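Local structure of DNA repair and telomere maintenance protein nbs1 (Schizosaccharomyces pombe, 3HUF) at residues Ser127-Ala130 and Ser131-Asn134; Pro55-Lys58 and Asp59-Thr62; Asp178-Leu181 and Gln182-Thr186; Met166-Leu170 and Lys171-Ile175; Ser190-Glu193 and Asp194-Met198. The protein acts as the adaptor subunit of the MRN complex in DNA double-strand break repair and telomere maintenance, binding phosphorylated proteins such as Ctp1 through its FHA and BRCT domains. All coordinates share one frame; numbering follows the deposited sequence.

Contact 1 of 5, residues Ser127-Ala130 and Ser131-Asn134; sequences SQWA and SNLN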
loop_
_atom_site.group_PDB
_atom_site.type_symbol
_atom_site.label_atom_id
_atom_site.label_comp_id
_atom_site.label_asym_id
_atom_site.label_seq_id
_atom_site.Cartn_x
_atom_site.Cartn_y
_atom_site.Cartn_z
ATOM N N SER A 127 -0.468 11.544 12.161
ATOM C CA SER A 127 -1.090 12.871 12.171
ATOM C C SER A 127 -0.238 13.907 11.441
ATOM O O SER A 127 -0.763 14.862 10.875
ATOM C CB SER A 127 -1.331 13.348 13.601
ATOM O OG SER A 127 -0.092 13.624 14.231
ATOM N N GLN A 128 1.075 13.725 11.448
ATOM C CA GLN A 128 1.925 14.673 10.764
ATOM C C GLN A 128 1.951 14.473 9.228
ATOM O O GLN A 128 2.005 15.448 8.479
ATOM C CB GLN A 128 3.321 14.691 11.395
ATOM C CG GLN A 128 4.457 14.278 10.507
ATOM C CD GLN A 128 5.794 14.718 11.069
ATOM O OE1 GLN A 128 6.012 14.687 12.286
ATOM N NE2 GLN A 128 6.694 15.147 10.187
ATOM N N TRP A 129 1.841 13.227 8.770
ATOM C CA TRP A 129 2.006 12.915 7.356
ATOM C C TRP A 129 0.711 12.618 6.579
ATOM O O TRP A 129 0.723 12.627 5.346
ATOM C CB TRP A 129 2.976 11.744 7.188
ATOM C CG TRP A 129 4.424 12.074 7.426
ATOM C CD1 TRP A 129 5.196 11.699 8.501
ATOM C CD2 TRP A 129 5.289 12.821 6.556
ATOM N NE1 TRP A 129 6.479 12.174 8.350
ATOM C CE2 TRP A 129 6.565 12.855 7.160
ATOM C CE3 TRP A 129 5.112 13.454 5.316
ATOM C CZ2 TRP A 129 7.649 13.517 6.578
ATOM C CZ3 TRP A 129 6.191 14.102 4.740
ATOM C CH2 TRP A 129 7.441 14.132 5.370
ATOM N N ALA A 130 -0.391 12.357 7.286
ATOM C CA ALA A 130 -1.612 11.811 6.647
ATOM C C ALA A 130 -2.226 12.726 5.590
ATOM O O ALA A 130 -2.510 12.285 4.485
ATOM C CB ALA A 130 -2.656 11.451 7.681
ATOM N N SER A 131 -2.418 13.990 5.944
ATOM C CA SER A 131 -2.947 14.997 5.027
ATOM C C SER A 131 -2.121 15.113 3.732
ATOM O O SER A 131 -2.692 15.152 2.640
ATOM C CB SER A 131 -3.076 16.343 5.754
ATOM O OG SER A 131 -3.231 17.414 4.850
ATOM N N ASN A 132 -0.794 15.123 3.867
ATOM C CA ASN A 132 0.155 15.097 2.758
ATOM C C ASN A 132 -0.140 13.944 1.810
ATOM O O ASN A 132 -0.301 14.150 0.611
ATOM C CB ASN A 132 1.582 14.940 3.344
ATOM C CG ASN A 132 2.710 15.201 2.336
ATOM O OD1 ASN A 132 3.124 14.297 1.589
ATOM N ND2 ASN A 132 3.279 16.419 2.380
ATOM N N LEU A 133 -0.235 12.728 2.359
ATOM C CA LEU A 133 -0.384 11.515 1.524
ATOM C C LEU A 133 -1.784 11.405 0.961
ATOM O O LEU A 133 -1.956 11.006 -0.180
ATOM C CB LEU A 133 0.005 10.245 2.278
ATOM C CG LEU A 133 1.371 10.246 2.953
ATOM C CD1 LEU A 133 1.698 8.895 3.539
ATOM C CD2 LEU A 133 2.511 10.694 1.996
ATOM N N ASN A 134 -2.774 11.797 1.750
ATOM C CA ASN A 134 -4.153 11.799 1.290
ATOM C C ASN A 134 -4.322 12.671 0.030
ATOM O O ASN A 134 -5.029 12.290 -0.895
ATOM C CB ASN A 134 -5.118 12.212 2.416
ATOM C CG ASN A 134 -5.143 11.188 3.587
ATOM O OD1 ASN A 134 -4.664 10.032 3.472
ATOM N ND2 ASN A 134 -5.661 11.629 4.725
HETATM O O HOH W 1 -1.841 15.283 8.702
HETATM O O HOH W 2 0.754 16.146 6.173
#
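Trp129 and Asn132 meet along one flank of helix 123-134, which links strands 118-120 and 140-141 in a beta-alpha-beta unit of the first BRCT domain. The Asn132 amide sits beside the indole rather than over it. Asn132 CG comes to 4.2 Å from Trp129 CE3, at the ring edge and near the ring plane. With CG anti to the backbone N (chi1 -167°), Asn132 leans back along the helix to reach that edge. Asn132 CB lies 3.2 Å from Trp129 O. Gln128 NE2 sits 3.3 Å above one face of the indole, offset toward its rim.

Leu133 starts one residue further on and points into the domain. Leu133 CG packs against Trp129 O, and Leu133 N donates to the same oxygen at 3.1 Å. Asn134 N repeats the pattern with Ala130 O at 2.8 Å. Trp129 and Leu133 both lean on Phe120 of strand 118-120 and on Leu181 of helix 178-184, so this face of the helix fills the space between sheet and helix.

The helix is kinked at Ser131 and Asn132. Their N atoms lack the usual bond to the carbonyl four residues back, and a water bridges each gap. One water joins Ser127 O to Ser131 N. The other accepts from Asn132 N at 3.0 Å and donates to Gln128 O at 2.7 Å.

Contact 2 of 5, residues Pro55-Lys58 and Asp59-Thr62; sequences PSEK and DYFT
Asp59 folds back on Ser56 at the start of helix 57-62 in the FHA domain. Asp59 CB lies 3.4 Å from Ser56 O, the oxygen that accepts the Asp59 backbone N-H at 3.1 Å. CG is anti to the carbonyl carbon (chi1 -62°), which turns the carboxylate toward the residues before the helix. OD1 faces the aliphatic part of Lys58 and comes to 3.8 Å from its CG. The two side chains run side by side, but the Lys58 ammonium stays too far away for a direct salt bridge. OD2 reaches Ser56 N at 3.0 Å, in a nearly straight bond. The donor meets it on the anti side, tilted 35° out of the carboxylate plane. A water donates to OD2 and is also hydrogen-bonded to Ser56 OG.

Further along, Glu57, Tyr60 and Phe61 group together. Glu57 OE2 rests 3.5 Å from Tyr60 CB, alongside the start of that side chain. Tyr60 CD2 lies over the centre of one face of the Phe61 ring. The Tyr60 hydroxyl bonds to Arg143 O, and Pro139 packs on its side chain, so the helix leans on the first BRCT domain.

Asp59 is buried, yet its carboxylate has both a backbone donor and a water. A negative charge in the first helical turn would probably also be favoured by the helix dipole.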
loop_
_atom_site.group_PDB
_atom_site.type_symbol
_atom_site.label_atom_id
_atom_site.label_comp_id
_atom_site.label_asym_id
_atom_site.label_seq_id
_atom_site.Cartn_x
_atom_site.Cartn_y
_atom_site.Cartn_z
ATOM N N PRO A 55 -9.021 10.339 -0.531
ATOM C CA PRO A 55 -9.500 9.042 0.004
ATOM C C PRO A 55 -10.226 9.099 1.357
ATOM O O PRO A 55 -10.043 10.048 2.108
ATOM C CB PRO A 55 -8.212 8.219 0.114
ATOM C CG PRO A 55 -7.110 9.248 0.268
ATOM C CD PRO A 55 -7.549 10.461 -0.499
ATOM N N SER A 56 -11.063 8.102 1.657
ATOM C CA SER A 56 -11.651 8.001 2.994
ATOM C C SER A 56 -10.874 6.973 3.797
ATOM O O SER A 56 -10.090 6.207 3.233
ATOM C CB SER A 56 -13.137 7.621 2.962
ATOM O OG SER A 56 -13.767 8.023 1.752
ATOM N N GLU A 57 -11.110 6.955 5.103
ATOM C CA GLU A 57 -10.408 6.049 6.005
ATOM C C GLU A 57 -10.688 4.588 5.645
ATOM O O GLU A 57 -9.793 3.758 5.681
ATOM C CB GLU A 57 -10.763 6.344 7.471
ATOM C CG GLU A 57 -9.768 5.717 8.479
ATOM C CD GLU A 57 -8.284 5.814 8.023
ATOM O OE1 GLU A 57 -7.759 6.952 7.942
ATOM O OE2 GLU A 57 -7.645 4.767 7.761
ATOM N N LYS A 58 -11.924 4.314 5.242
ATOM C CA LYS A 58 -12.329 2.986 4.802
ATOM C C LYS A 58 -11.508 2.395 3.689
ATOM O O LYS A 58 -11.307 1.185 3.665
ATOM C CB LYS A 58 -13.813 2.966 4.446
ATOM C CG LYS A 58 -14.201 3.657 3.170
ATOM C CD LYS A 58 -15.708 3.831 3.127
ATOM C CE LYS A 58 -16.121 4.545 1.877
ATOM N NZ LYS A 58 -17.510 5.052 2.019
ATOM N N ASP A 59 -11.010 3.243 2.784
ATOM C CA ASP A 59 -10.261 2.791 1.614
ATOM C C ASP A 59 -8.904 2.240 2.019
ATOM O O ASP A 59 -8.327 1.416 1.292
ATOM C CB ASP A 59 -10.060 3.945 0.630
ATOM C CG ASP A 59 -11.393 4.504 0.086
ATOM O OD1 ASP A 59 -12.326 3.717 -0.170
ATOM O OD2 ASP A 59 -11.505 5.734 -0.078
ATOM N N TYR A 60 -8.382 2.710 3.154
ATOM C CA TYR A 60 -7.106 2.171 3.706
ATOM C C TYR A 60 -7.287 0.684 4.053
ATOM O O TYR A 60 -6.377 -0.113 3.881
ATOM C CB TYR A 60 -6.654 2.962 4.940
ATOM C CG TYR A 60 -5.588 2.250 5.794
ATOM C CD1 TYR A 60 -4.263 2.164 5.373
ATOM C CD2 TYR A 60 -5.933 1.658 7.016
ATOM C CE1 TYR A 60 -3.302 1.495 6.145
ATOM C CE2 TYR A 60 -4.995 0.990 7.787
ATOM C CZ TYR A 60 -3.692 0.909 7.353
ATOM O OH TYR A 60 -2.786 0.253 8.128
ATOM N N PHE A 61 -8.491 0.319 4.502
ATOM C CA PHE A 61 -8.796 -1.067 4.839
ATOM C C PHE A 61 -9.300 -1.930 3.678
ATOM O O PHE A 61 -9.009 -3.129 3.637
ATOM C CB PHE A 61 -9.817 -1.109 5.978
ATOM C CG PHE A 61 -9.298 -0.550 7.251
ATOM C CD1 PHE A 61 -9.599 0.749 7.639
ATOM C CD2 PHE A 61 -8.466 -1.304 8.053
ATOM C CE1 PHE A 61 -9.112 1.259 8.842
ATOM C CE2 PHE A 61 -7.980 -0.802 9.238
ATOM C CZ PHE A 61 -8.308 0.478 9.636
ATOM N N THR A 62 -10.059 -1.343 2.751
ATOM C CA THR A 62 -10.655 -2.124 1.654
ATOM C C THR A 62 -9.733 -2.203 0.433
ATOM O O THR A 62 -9.869 -3.103 -0.407
ATOM C CB THR A 62 -11.978 -1.498 1.174
ATOM O OG1 THR A 62 -11.699 -0.192 0.604
ATOM C CG2 THR A 62 -12.949 -1.365 2.317
HETATM O O HOH W 3 -13.554 7.028 -0.834
#

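Contact 3 of 5, residues Asp178-Leu181 and Gln182-Thr186; sequences DSYL and QYLST
Gln182 N donates to Asp178 O at 2.9 Å, and Tyr183, Leu184 and Ser185 continue the same i to i+4 pattern with Ser179, Tyr180 and Leu181. This is helix 178-184, which follows the last strand of the parallel sheet in the first BRCT domain.

Tyr180 is the side chain on which the next turn packs. Its CG is anti to the backbone N (chi1 179°), which brings the ring alongside Tyr183 and Leu184. Tyr183 lies on one flank of it, with ring planes 49° apart and centroids separated by 5.7 Å. The contact is oblique: Tyr180 CE1 approaches the edge of the Tyr183 ring at CD2, at 3.6 Å. Leu184 takes the other flank. Its CD1 lies 3.6 Å from Tyr180 CE2, and its CD2 reaches further out to the phenol end. The Tyr180 hydroxyl is itself hydrogen-bonded to Leu197 O, and Ala201 and Cys204 of helix 198-209 also touch its side chain.

Away from this apolar side, Asp178 and Gln182 bring OD2 and NE2 to 2.8 Å on the outer surface, with their planes nearly perpendicular. The last turn is tied by a side chain: Ser185 OG donates to Gln182 O at 2.7 Å.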
loop_
_atom_site.group_PDB
_atom_site.type_symbol
_atom_site.label_atom_id
_atom_site.label_comp_id
_atom_site.label_asym_id
_atom_site.label_seq_id
_atom_site.Cartn_x
_atom_site.Cartn_y
_atom_site.Cartn_z
ATOM N N ASP A 178 10.798 7.750 7.096
ATOM C CA ASP A 178 10.786 9.203 6.982
ATOM C C ASP A 178 11.394 9.754 5.690
ATOM O O ASP A 178 10.831 10.653 5.071
ATOM C CB ASP A 178 11.615 9.727 8.166
ATOM C CG ASP A 178 11.232 11.107 8.578
ATOM O OD1 ASP A 178 10.287 11.220 9.391
ATOM O OD2 ASP A 178 11.897 12.071 8.118
ATOM N N SER A 179 12.558 9.236 5.298
ATOM C CA SER A 179 13.267 9.727 4.106
ATOM C C SER A 179 12.448 9.534 2.817
ATOM O O SER A 179 12.466 10.389 1.933
ATOM C CB SER A 179 14.665 9.087 3.983
ATOM O OG SER A 179 14.575 7.710 3.628
ATOM N N TYR A 180 11.723 8.426 2.712
ATOM C CA TYR A 180 10.828 8.228 1.586
ATOM C C TYR A 180 9.616 9.171 1.658
ATOM O O TYR A 180 9.156 9.693 0.632
ATOM C CB TYR A 180 10.371 6.774 1.477
ATOM C CG TYR A 180 9.404 6.531 0.334
ATOM C CD1 TYR A 180 9.847 6.489 -0.994
ATOM C CD2 TYR A 180 8.049 6.375 0.578
ATOM C CE1 TYR A 180 8.946 6.273 -2.043
ATOM C CE2 TYR A 180 7.142 6.159 -0.451
ATOM C CZ TYR A 180 7.597 6.103 -1.762
ATOM O OH TYR A 180 6.671 5.895 -2.763
ATOM N N LEU A 181 9.103 9.401 2.864
ATOM C CA LEU A 181 7.997 10.336 3.040
ATOM C C LEU A 181 8.409 11.739 2.602
ATOM O O LEU A 181 7.642 12.431 1.937
ATOM C CB LEU A 181 7.504 10.334 4.487
ATOM C CG LEU A 181 6.943 9.008 5.004
ATOM C CD1 LEU A 181 6.601 9.107 6.482
ATOM C CD2 LEU A 181 5.714 8.544 4.201
ATOM N N GLN A 182 9.626 12.144 2.951
ATOM C CA GLN A 182 10.166 13.431 2.521
ATOM C C GLN A 182 10.173 13.552 0.985
ATOM O O GLN A 182 9.813 14.593 0.439
ATOM C CB GLN A 182 11.567 13.654 3.117
ATOM C CG GLN A 182 11.534 13.894 4.628
ATOM C CD GLN A 182 12.919 13.999 5.241
ATOM O OE1 GLN A 182 13.926 14.004 4.525
ATOM N NE2 GLN A 182 12.982 14.090 6.573
ATOM N N TYR A 183 10.566 12.470 0.315
ATOM C CA TYR A 183 10.442 12.350 -1.127
ATOM C C TYR A 183 8.999 12.553 -1.596
ATOM O O TYR A 183 8.759 13.380 -2.467
ATOM C CB TYR A 183 10.995 11.006 -1.599
ATOM C CG TYR A 183 10.696 10.645 -3.038
ATOM C CD1 TYR A 183 11.181 11.414 -4.088
ATOM C CD2 TYR A 183 9.951 9.506 -3.353
ATOM C CE1 TYR A 183 10.907 11.074 -5.421
ATOM C CE2 TYR A 183 9.677 9.158 -4.677
ATOM C CZ TYR A 183 10.164 9.942 -5.700
ATOM O OH TYR A 183 9.903 9.610 -7.018
ATOM N N LEU A 184 8.036 11.834 -1.026
ATOM C CA LEU A 184 6.623 12.052 -1.405
ATOM C C LEU A 184 6.117 13.492 -1.234
ATOM O O LEU A 184 5.252 13.948 -1.985
ATOM C CB LEU A 184 5.694 11.098 -0.667
ATOM C CG LEU A 184 5.819 9.612 -0.991
ATOM C CD1 LEU A 184 4.765 8.827 -0.236
ATOM C CD2 LEU A 184 5.708 9.365 -2.495
ATOM N N SER A 185 6.672 14.226 -0.274
ATOM C CA SER A 185 6.225 15.600 -0.035
ATOM C C SER A 185 6.656 16.534 -1.186
ATOM O O SER A 185 6.223 17.687 -1.259
ATOM C CB SER A 185 6.712 16.112 1.328
ATOM O OG SER A 185 8.089 16.439 1.299
ATOM N N THR A 186 7.483 15.998 -2.085
ATOM C CA THR A 186 8.046 16.714 -3.235
ATOM C C THR A 186 7.094 16.815 -4.456
ATOM O O THR A 186 7.174 17.773 -5.231
ATOM C CB THR A 186 9.405 16.042 -3.645
ATOM O OG1 THR A 186 10.459 16.507 -2.785
ATOM C CG2 THR A 186 9.773 16.298 -5.097
#

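Contact 4 of 5, residues Met166-Leu170 and Lys171-Ile175; sequences MYAFL and KKTVI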
loop_
_atom_site.group_PDB
_atom_site.type_symbol
_atom_site.label_atom_id
_atom_site.label_comp_id
_atom_site.label_asym_id
_atom_site.label_seq_id
_atom_site.Cartn_x
_atom_site.Cartn_y
_atom_site.Cartn_z
ATOM N N MET A 166 7.860 -5.981 12.614
ATOM C CA MET A 166 8.150 -7.398 12.443
ATOM C C MET A 166 7.082 -8.066 11.580
ATOM O O MET A 166 7.394 -8.857 10.677
ATOM C CB MET A 166 8.175 -8.093 13.797
ATOM C CG MET A 166 9.207 -7.583 14.789
ATOM S SD MET A 166 8.850 -8.220 16.449
ATOM C CE MET A 166 10.069 -7.313 17.436
ATOM N N TYR A 167 5.825 -7.737 11.885
ATOM C CA TYR A 167 4.676 -8.246 11.174
ATOM C C TYR A 167 4.658 -7.818 9.715
ATOM O O TYR A 167 4.461 -8.659 8.838
ATOM C CB TYR A 167 3.382 -7.833 11.873
ATOM C CG TYR A 167 2.161 -8.530 11.314
ATOM C CD1 TYR A 167 2.145 -9.919 11.125
ATOM C CD2 TYR A 167 1.017 -7.807 10.979
ATOM C CE1 TYR A 167 1.030 -10.566 10.617
ATOM C CE2 TYR A 167 -0.108 -8.448 10.478
ATOM C CZ TYR A 167 -0.100 -9.815 10.299
ATOM O OH TYR A 167 -1.221 -10.415 9.776
ATOM N N ALA A 168 4.901 -6.525 9.458
ATOM C CA ALA A 168 4.987 -6.016 8.098
ATOM C C ALA A 168 6.071 -6.728 7.298
ATOM O O ALA A 168 5.849 -7.126 6.153
ATOM C CB ALA A 168 5.234 -4.535 8.098
ATOM N N PHE A 169 7.247 -6.885 7.902
ATOM C CA PHE A 169 8.344 -7.612 7.269
ATOM C C PHE A 169 7.934 -9.022 6.832
ATOM O O PHE A 169 8.216 -9.455 5.708
ATOM C CB PHE A 169 9.513 -7.711 8.252
ATOM C CG PHE A 169 10.760 -8.246 7.646
ATOM C CD1 PHE A 169 11.522 -7.459 6.794
ATOM C CD2 PHE A 169 11.187 -9.541 7.929
ATOM C CE1 PHE A 169 12.687 -7.944 6.239
ATOM C CE2 PHE A 169 12.350 -10.026 7.378
ATOM C CZ PHE A 169 13.100 -9.233 6.530
ATOM N N LEU A 170 7.270 -9.733 7.741
ATOM C CA LEU A 170 6.890 -11.118 7.512
ATOM C C LEU A 170 5.801 -11.306 6.462
ATOM O O LEU A 170 5.870 -12.257 5.683
ATOM C CB LEU A 170 6.489 -11.788 8.823
ATOM C CG LEU A 170 7.681 -12.174 9.698
ATOM C CD1 LEU A 170 7.211 -12.469 11.096
ATOM C CD2 LEU A 170 8.381 -13.379 9.109
ATOM N N LYS A 171 4.809 -10.415 6.429
ATOM C CA LYS A 171 3.770 -10.520 5.395
ATOM C C LYS A 171 4.175 -9.868 4.055
ATOM O O LYS A 171 3.341 -9.632 3.179
ATOM C CB LYS A 171 2.364 -10.089 5.899
ATOM C CG LYS A 171 2.289 -8.848 6.771
ATOM C CD LYS A 171 0.835 -8.403 6.975
ATOM C CE LYS A 171 0.740 -6.909 7.351
ATOM N NZ LYS A 171 -0.632 -6.340 7.058
ATOM N N LYS A 172 5.474 -9.596 3.920
ATOM C CA LYS A 172 6.097 -9.110 2.679
ATOM C C LYS A 172 5.684 -7.706 2.250
ATOM O O LYS A 172 5.721 -7.356 1.066
ATOM C CB LYS A 172 5.975 -10.140 1.547
ATOM C CG LYS A 172 6.786 -11.411 1.825
ATOM C CD LYS A 172 6.246 -12.613 1.073
ATOM C CE LYS A 172 7.181 -13.797 1.228
ATOM N NZ LYS A 172 6.814 -14.911 0.299
ATOM N N THR A 173 5.292 -6.903 3.234
ATOM C CA THR A 173 5.004 -5.501 3.020
ATOM C C THR A 173 6.338 -4.782 2.807
ATOM O O THR A 173 7.365 -5.222 3.317
ATOM C CB THR A 173 4.269 -4.940 4.231
ATOM O OG1 THR A 173 3.119 -5.751 4.472
ATOM C CG2 THR A 173 3.819 -3.511 4.008
ATOM N N VAL A 174 6.320 -3.713 2.016
ATOM C CA VAL A 174 7.492 -2.874 1.792
ATOM C C VAL A 174 7.661 -1.924 2.987
ATOM O O VAL A 174 6.767 -1.167 3.329
ATOM C CB VAL A 174 7.350 -2.073 0.463
ATOM C CG1 VAL A 174 8.579 -1.193 0.215
ATOM C CG2 VAL A 174 7.133 -3.020 -0.712
ATOM N N ILE A 175 8.820 -1.976 3.641
ATOM C CA ILE A 175 9.034 -1.150 4.815
ATOM C C ILE A 175 9.747 0.128 4.415
ATOM O O ILE A 175 10.774 0.110 3.760
ATOM C CB ILE A 175 9.789 -1.927 5.925
ATOM C CG1 ILE A 175 8.920 -3.098 6.425
ATOM C CG2 ILE A 175 10.198 -0.982 7.078
ATOM C CD1 ILE A 175 9.678 -4.034 7.320
HETATM O O HOH W 4 -2.844 -8.697 7.868
HETATM O O HOH W 5 8.743 -7.532 3.643
#
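Thr173 N donates to Ala168 O at 3.0 Å, and Lys172 N to Phe169 O at 3.3 Å. This pair is a Schellman motif. It ends helix 163-170 and turns the chain into strand 174-176, completing a beta-alpha-beta crossover of the first BRCT domain. Lys172 has positive phi (67°), as expected of the C-prime residue. The ordinary helical bond Lys171 N to Tyr167 O precedes it. A water closes the turn by donating to both Phe169 O and Thr173 O.

Lys171 then folds back over Tyr167. Its CG lies between the backbone N and the carbonyl carbon (chi1 42°), and the rest of the chain is extended. CD stands over one face of the phenol ring, 3.9 Å from the centroid, in a CH-pi contact. CE follows at 3.6 Å from Tyr167 CE2. Beyond the ring, NZ forms a salt bridge with Asp144. A water accepts from Tyr167 OH and, weakly, from NZ.

Ala168 CB packs 4.0 Å from Thr173 CB. On the next residue the Phe169 ring is met at its edge, in plane, by Ile175. The Ile175 CD1 methyl lies 3.8 Å from Phe169 CB.

Contact 5 of 5, residues Ser190-Glu193 and Asp194-Met198; sequences SVIE and DASLM. With SCN (thiocyanate ion), chain E.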
loop_
_atom_site.group_PDB
_atom_site.type_symbol
_atom_site.label_atom_id
_atom_site.label_comp_id
_atom_site.label_asym_id
_atom_site.label_seq_id
_atom_site.Cartn_x
_atom_site.Cartn_y
_atom_site.Cartn_z
ATOM N N SER A 190 3.691 17.935 -9.606
ATOM C CA SER A 190 4.422 17.313 -10.698
ATOM C C SER A 190 3.558 16.567 -11.686
ATOM O O SER A 190 2.524 15.997 -11.324
ATOM C CB SER A 190 5.438 16.330 -10.125
ATOM O OG SER A 190 6.491 17.063 -9.546
ATOM N N VAL A 191 3.996 16.560 -12.936
ATOM C CA VAL A 191 3.422 15.655 -13.906
ATOM C C VAL A 191 4.408 14.523 -14.199
ATOM O O VAL A 191 5.426 14.684 -14.827
ATOM C CB VAL A 191 2.712 16.356 -15.144
ATOM C CG1 VAL A 191 2.897 17.885 -15.151
ATOM C CG2 VAL A 191 3.037 15.684 -16.488
ATOM N N ILE A 192 4.094 13.375 -13.628
ATOM C CA ILE A 192 4.962 12.226 -13.659
ATOM C C ILE A 192 4.164 11.015 -14.121
ATOM O O ILE A 192 2.955 10.977 -13.981
ATOM C CB ILE A 192 5.571 11.967 -12.250
ATOM C CG1 ILE A 192 4.463 11.781 -11.213
ATOM C CG2 ILE A 192 6.569 13.119 -11.872
ATOM C CD1 ILE A 192 4.968 11.565 -9.801
ATOM N N GLU A 193 4.883 10.032 -14.643
ATOM C CA GLU A 193 4.320 8.861 -15.252
ATOM C C GLU A 193 4.066 7.733 -14.250
ATOM O O GLU A 193 4.543 7.772 -13.118
ATOM C CB GLU A 193 5.278 8.405 -16.350
ATOM C CG GLU A 193 5.441 9.446 -17.473
ATOM C CD GLU A 193 6.023 8.859 -18.740
ATOM O OE1 GLU A 193 5.313 8.100 -19.439
ATOM O OE2 GLU A 193 7.197 9.183 -19.063
ATOM N N ASP A 194 3.304 6.744 -14.694
ATOM C CA ASP A 194 2.979 5.535 -13.956
ATOM C C ASP A 194 4.204 4.945 -13.247
ATOM O O ASP A 194 5.284 4.888 -13.811
ATOM C CB ASP A 194 2.453 4.520 -14.975
ATOM C CG ASP A 194 1.920 3.240 -14.351
ATOM O OD1 ASP A 194 1.741 3.160 -13.135
ATOM O OD2 ASP A 194 1.670 2.297 -15.117
ATOM N N ALA A 195 4.012 4.513 -12.011
ATOM C CA ALA A 195 5.037 3.814 -11.239
ATOM C C ALA A 195 6.223 4.673 -10.817
ATOM O O ALA A 195 7.243 4.142 -10.406
ATOM C CB ALA A 195 5.508 2.559 -11.958
ATOM N N SER A 196 6.089 5.994 -10.912
ATOM C CA SER A 196 7.197 6.903 -10.570
ATOM C C SER A 196 7.693 6.901 -9.117
ATOM O O SER A 196 8.853 7.198 -8.874
ATOM C CB SER A 196 6.828 8.334 -10.914
ATOM O OG SER A 196 7.077 8.566 -12.258
ATOM N N LEU A 197 6.816 6.610 -8.174
ATOM C CA LEU A 197 7.134 6.689 -6.744
ATOM C C LEU A 197 7.428 5.327 -6.099
ATOM O O LEU A 197 7.934 5.263 -4.976
ATOM C CB LEU A 197 5.980 7.387 -5.984
ATOM C CG LEU A 197 5.425 8.686 -6.608
ATOM C CD1 LEU A 197 4.128 9.165 -5.930
ATOM C CD2 LEU A 197 6.476 9.773 -6.625
ATOM N N MET A 198 7.111 4.249 -6.815
ATOM C CA MET A 198 7.182 2.887 -6.275
ATOM C C MET A 198 8.572 2.291 -6.138
ATOM O O MET A 198 8.851 1.659 -5.114
ATOM C CB MET A 198 6.340 1.891 -7.098
ATOM C CG MET A 198 4.864 2.080 -7.100
ATOM S SD MET A 198 4.105 2.363 -5.491
ATOM C CE MET A 198 2.449 1.754 -5.827
HETATM S S SCN E . 1.535 4.824 -9.454
HETATM C C SCN E . 2.947 5.268 -8.506
HETATM N N SCN E . 4.034 5.566 -8.142
HETATM O O HOH W 6 7.804 10.397 -14.971
#
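Ser196 OG donates to Glu193 O at 2.8 Å across a type II beta turn from Glu193 to Ser196. The backbone N of Ser196 adds the turn's own bond to Glu193 O, weak at 3.2 Å, so the carbonyl takes two donors from one residue. Ala195 holds the third position of the turn with positive phi (69°). A water accepts from Glu193 N and donates weakly to Ser196 OG.

Ile192 packs against Ser196 and Leu197. Ile192 CB lies 3.7 Å from Ser196 OG. Its CG1 sits between the backbone N and the carbonyl carbon (chi1 57°), and the extended chain carries CD1 to 3.9 Å from Leu197 CD2. These two side chains cross at about a right angle. After the turn, Leu197 N donates at 3.0 Å to the nitrogen of a thiocyanate ion, probably from the crystallisation liquor. Met198 CG packs against that nitrogen too.

Outside the turn, Asp194 makes a salt bridge with Arg114 and a hydrogen bond to Tyr112. Glu193 OE1 is bonded to Ser15 N. The stretch lies between helices 178-184 and 198-209. Ile192 pairs by backbone with Ile17 of strand 16-18, while Leu197 packs on Tyr183 and Leu184 of helix 178-184.

Overall arrangement
Contacts 1, 3 and 4 lie in the first BRCT domain. Helix 123-134 of contact 1 packs on helix 178-184 of contact 3, with centres about 11 Å apart and Leu133 CD2 3.7 Å from Leu184 CD1. Contact 4 leads directly into contact 3 along the chain, yet their centres are about 20 Å apart. Contact 2 belongs to the FHA domain and touches contact 1 where Pro55 packs on Asn134, a point of FHA-BRCT contact. Contact 5 follows helix 178-184, its centre about 14 Å from that of contact 3, and also reaches strand 16-18 of the antiparallel sheet that also holds strand 2-6. The thiocyanate binds at contact 5.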